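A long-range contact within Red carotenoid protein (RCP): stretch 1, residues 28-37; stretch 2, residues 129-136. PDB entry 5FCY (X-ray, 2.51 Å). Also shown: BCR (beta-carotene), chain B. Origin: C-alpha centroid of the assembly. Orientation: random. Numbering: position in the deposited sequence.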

# COMPACT_ATOMS: atom_id res chain seq x y z
N ALA A 28 6.81 -0.66 4.33
CA ALA A 28 6.87 -0.78 5.78
C ALA A 28 5.97 0.25 6.45
O ALA A 28 5.21 -0.08 7.36
CB ALA A 28 8.32 -0.63 6.26
N LEU A 29 6.05 1.50 6.01
CA LEU A 29 5.19 2.54 6.57
C LEU A 29 3.72 2.18 6.39
O LEU A 29 2.93 2.30 7.33
CB LEU A 29 5.50 3.88 5.90
CG LEU A 29 4.68 5.08 6.37
CD1 LEU A 29 4.94 5.36 7.84
CD2 LEU A 29 5.01 6.29 5.53
N PHE A 30 3.35 1.72 5.20
CA PHE A 30 1.96 1.35 4.94
C PHE A 30 1.52 0.22 5.86
O PHE A 30 0.37 0.19 6.32
CB PHE A 30 1.81 0.94 3.47
CG PHE A 30 0.46 1.24 2.85
CD1 PHE A 30 -0.43 2.13 3.43
CD2 PHE A 30 0.10 0.63 1.66
CE1 PHE A 30 -1.65 2.40 2.83
CE2 PHE A 30 -1.12 0.90 1.07
CZ PHE A 30 -1.99 1.78 1.66
N TRP A 31 2.42 -0.72 6.15
CA TRP A 31 2.07 -1.86 7.00
C TRP A 31 1.84 -1.44 8.44
O TRP A 31 0.89 -1.90 9.08
CB TRP A 31 3.17 -2.92 6.92
CG TRP A 31 3.08 -3.95 8.00
CD1 TRP A 31 3.83 -4.01 9.14
CD2 TRP A 31 2.17 -5.06 8.06
NE1 TRP A 31 3.46 -5.09 9.90
CE2 TRP A 31 2.44 -5.75 9.26
CE3 TRP A 31 1.17 -5.53 7.22
CZ2 TRP A 31 1.74 -6.89 9.64
CZ3 TRP A 31 0.47 -6.67 7.59
CH2 TRP A 31 0.76 -7.34 8.79
N PHE A 32 2.72 -0.59 8.98
CA PHE A 32 2.57 -0.18 10.37
C PHE A 32 1.32 0.67 10.56
O PHE A 32 0.61 0.53 11.56
CB PHE A 32 3.81 0.56 10.84
CG PHE A 32 4.98 -0.34 11.11
CD1 PHE A 32 4.98 -1.17 12.22
CD2 PHE A 32 6.07 -0.37 10.26
CE1 PHE A 32 6.05 -2.00 12.48
CE2 PHE A 32 7.14 -1.20 10.51
CZ PHE A 32 7.13 -2.02 11.62
N ILE A 33 1.03 1.56 9.60
CA ILE A 33 -0.23 2.30 9.63
C ILE A 33 -1.40 1.33 9.73
O ILE A 33 -2.35 1.56 10.49
CB ILE A 33 -0.35 3.20 8.38
CG1 ILE A 33 0.73 4.28 8.39
CG2 ILE A 33 -1.73 3.83 8.31
CD1 ILE A 33 0.85 5.05 7.09
N TYR A 34 -1.35 0.24 8.97
CA TYR A 34 -2.43 -0.75 9.01
C TYR A 34 -2.59 -1.35 10.41
O TYR A 34 -3.70 -1.72 10.79
CB TYR A 34 -2.17 -1.85 7.99
CG TYR A 34 -2.89 -3.15 8.28
CD1 TYR A 34 -4.23 -3.31 7.96
CD2 TYR A 34 -2.22 -4.22 8.86
CE1 TYR A 34 -4.89 -4.50 8.22
CE2 TYR A 34 -2.86 -5.41 9.12
CZ TYR A 34 -4.20 -5.55 8.80
OH TYR A 34 -4.84 -6.74 9.06
N LYS A 35 -1.50 -1.45 11.17
CA LYS A 35 -1.59 -1.98 12.52
C LYS A 35 -2.09 -0.95 13.53
O LYS A 35 -2.53 -1.33 14.62
CB LYS A 35 -0.22 -2.52 12.97
CG LYS A 35 0.32 -3.65 12.10
CD LYS A 35 -0.55 -4.91 12.12
CE LYS A 35 -0.17 -5.85 13.25
NZ LYS A 35 -1.07 -7.04 13.30
N GLU A 36 -2.04 0.34 13.19
CA GLU A 36 -2.63 1.38 14.03
C GLU A 36 -4.10 1.61 13.72
O GLU A 36 -4.65 2.66 14.08
CB GLU A 36 -1.86 2.69 13.86
CG GLU A 36 -0.34 2.55 13.89
CD GLU A 36 0.18 1.97 15.19
OE1 GLU A 36 0.86 2.70 15.94
OE2 GLU A 36 -0.10 0.78 15.47
N MET A 37 -4.76 0.65 13.07
CA MET A 37 -6.14 0.83 12.63
C MET A 37 -6.98 -0.39 13.00
O MET A 37 -6.84 -0.93 14.10
CB MET A 37 -6.20 1.06 11.11
CG MET A 37 -5.29 2.18 10.61
SD MET A 37 -6.00 3.84 10.75
CE MET A 37 -4.61 4.75 11.43
N GLU A 129 8.59 9.70 11.71
CA GLU A 129 8.05 11.05 11.80
C GLU A 129 6.75 11.16 11.00
O GLU A 129 5.76 11.70 11.49
CB GLU A 129 9.09 12.06 11.30
CG GLU A 129 8.94 13.46 11.88
CD GLU A 129 9.46 13.56 13.30
OE1 GLU A 129 8.64 13.61 14.24
OE2 GLU A 129 10.70 13.58 13.48
N LEU A 130 6.75 10.65 9.77
CA LEU A 130 5.53 10.63 8.97
C LEU A 130 4.43 9.85 9.67
O LEU A 130 3.27 10.29 9.70
CB LEU A 130 5.80 10.02 7.59
CG LEU A 130 6.49 10.88 6.53
CD1 LEU A 130 6.66 10.07 5.25
CD2 LEU A 130 5.71 12.16 6.25
N LEU A 131 4.76 8.69 10.23
CA LEU A 131 3.75 7.85 10.86
C LEU A 131 3.03 8.61 11.98
O LEU A 131 1.80 8.71 11.99
CB LEU A 131 4.38 6.57 11.40
CG LEU A 131 3.45 5.63 12.17
CD1 LEU A 131 2.21 5.29 11.36
CD2 LEU A 131 4.18 4.37 12.56
N GLU A 132 3.79 9.14 12.94
CA GLU A 132 3.18 9.92 14.01
C GLU A 132 2.41 11.11 13.44
O GLU A 132 1.34 11.46 13.95
CB GLU A 132 4.25 10.39 15.00
CG GLU A 132 5.05 9.25 15.63
CD GLU A 132 4.19 8.27 16.40
OE1 GLU A 132 3.10 8.68 16.86
OE2 GLU A 132 4.59 7.10 16.55
N GLY A 133 2.93 11.73 12.38
CA GLY A 133 2.20 12.81 11.74
C GLY A 133 0.90 12.33 11.12
O GLY A 133 -0.09 13.06 11.11
N ILE A 134 0.90 11.11 10.58
CA ILE A 134 -0.33 10.56 10.00
C ILE A 134 -1.27 10.10 11.10
O ILE A 134 -2.50 10.16 10.93
CB ILE A 134 0.01 9.42 9.02
CG1 ILE A 134 0.73 9.98 7.80
CG2 ILE A 134 -1.26 8.69 8.58
CD1 ILE A 134 1.35 8.93 6.90
N LYS A 135 -0.74 9.63 12.23
CA LYS A 135 -1.58 9.34 13.38
C LYS A 135 -2.34 10.57 13.85
O LYS A 135 -3.38 10.44 14.51
CB LYS A 135 -0.73 8.79 14.53
CG LYS A 135 -0.16 7.41 14.28
CD LYS A 135 0.77 6.99 15.41
CE LYS A 135 1.17 5.52 15.30
NZ LYS A 135 2.15 5.13 16.35
N GLY A 136 -1.84 11.77 13.54
CA GLY A 136 -2.51 12.99 13.97
C GLY A 136 -3.69 13.37 13.10
O GLY A 136 -4.63 14.02 13.59
C1 BCR B . 9.95 -7.29 2.73
C2 BCR B . 11.26 -7.31 3.50
C3 BCR B . 12.00 -5.97 3.51
C4 BCR B . 11.02 -4.80 3.52
C5 BCR B . 9.66 -5.26 3.96
C6 BCR B . 9.04 -6.19 3.23
C7 BCR B . 7.57 -6.20 2.90
C8 BCR B . 6.65 -5.29 3.27
C9 BCR B . 5.22 -5.42 2.87
C10 BCR B . 4.33 -4.49 3.31
C11 BCR B . 2.88 -4.48 2.99
C33 BCR B . 9.09 -4.70 5.22
C31 BCR B . 9.31 -8.67 2.88
C32 BCR B . 10.26 -7.02 1.27
C34 BCR B . 4.82 -6.58 1.99
C12 BCR B . 2.10 -3.50 3.47
C13 BCR B . 0.64 -3.43 3.18
C14 BCR B . -0.09 -2.41 3.71
C15 BCR B . -1.53 -2.21 3.50
C16 BCR B . -2.19 -1.18 4.07
C17 BCR B . -3.63 -1.03 3.83
C18 BCR B . -4.39 -0.05 4.36
C19 BCR B . -5.83 -0.04 4.00
C20 BCR B . -6.69 0.92 4.38
C21 BCR B . -8.10 0.84 3.97
C22 BCR B . -9.03 1.75 4.34
C23 BCR B . -10.43 1.54 3.88
C24 BCR B . -11.45 2.31 4.28
C25 BCR B . -12.86 2.11 3.84
C26 BCR B . -13.26 1.11 3.06
C27 BCR B . -13.93 1.43 1.74
C28 BCR B . -14.60 2.80 1.85
C29 BCR B . -15.10 3.05 3.27
C30 BCR B . -13.95 3.06 4.28
C35 BCR B . 0.05 -4.50 2.30
C36 BCR B . -3.76 0.97 5.27
C37 BCR B . -8.59 2.89 5.23
C38 BCR B . -13.15 -0.33 3.50
C39 BCR B . -14.45 2.60 5.64
C40 BCR B . -13.44 4.49 4.40

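What lies at the centre of the contact? Leu131 does, with more of its area covered by the other stretch than any other residue here. Its CA-to-CB bond points sideways, but the t,p rotamer brings the end of the side chain nearer to the first helix, where it meets three residues. Leu131 CD1 packs 3.5 Å from Ile33 CG1, Leu131 CD2 lies 4.2 Å from Phe32 CB, and Leu131 CB sits 3.8 Å from Leu29 CD1. A branched, flexible leucine suits this place, because its two methyls can reach different neighbours at once.

How do the surrounding apolar side chains extend this centre? Leu29 points toward the second helix and also touches Leu130, with Leu29 CD2 4.1 Å from Leu130 CD1. One turn further along, Ile33 starts out sideways, yet its extended chi2 carries the tip inward, so that Ile33 CD1 comes within 3.9 Å of Ile134 CD1. Ile134 itself points toward the first helix. Leu29, Ile33, Leu131 and Ile134 are all buried, and hydrocarbon side chains suit such a setting since they leave no polar group without a partner. Phe32 contributes less: its CB is directed toward Leu131, but the end of its side chain leads away.

Why can the helices mesh over this length? Their N-to-C directions differ by 38°, and their axes come no closer than 10.5 Å, a spacing that leaves room for large aliphatic side chains between them. The backbones are still near each other at the centre, where Ile33 CA and Leu131 CA are 6.9 Å apart. In all, 370 Å² is buried between the stretches, counting both sides. Phe30, Trp31 and Tyr34 take no part; they contact the beta-carotene instead, with Phe30 CE1 3.5 Å from BCR C36, so the first helix serves the neighbouring helix and the pigment with different residues.

What closes the contact at its polar edge? A salt bridge does: Lys135 NZ lies 2.8 Å from Glu36 OE1, although the hydrogen bond within it is weak. Glu36, the first residue to leave helical geometry after the helix, is exposed and points toward the second stretch. Lys135 begins sideways, and its long side chain, t from chi2 to chi4, carries the ammonium group across. The same nitrogen donates to Glu132, with Lys135 NZ 3.1 Å from Glu132 OE2 in a second salt bridge, so one lysine joins two carboxylates. Charged groups fit this margin, where long side chains can pair while remaining accessible to solvent.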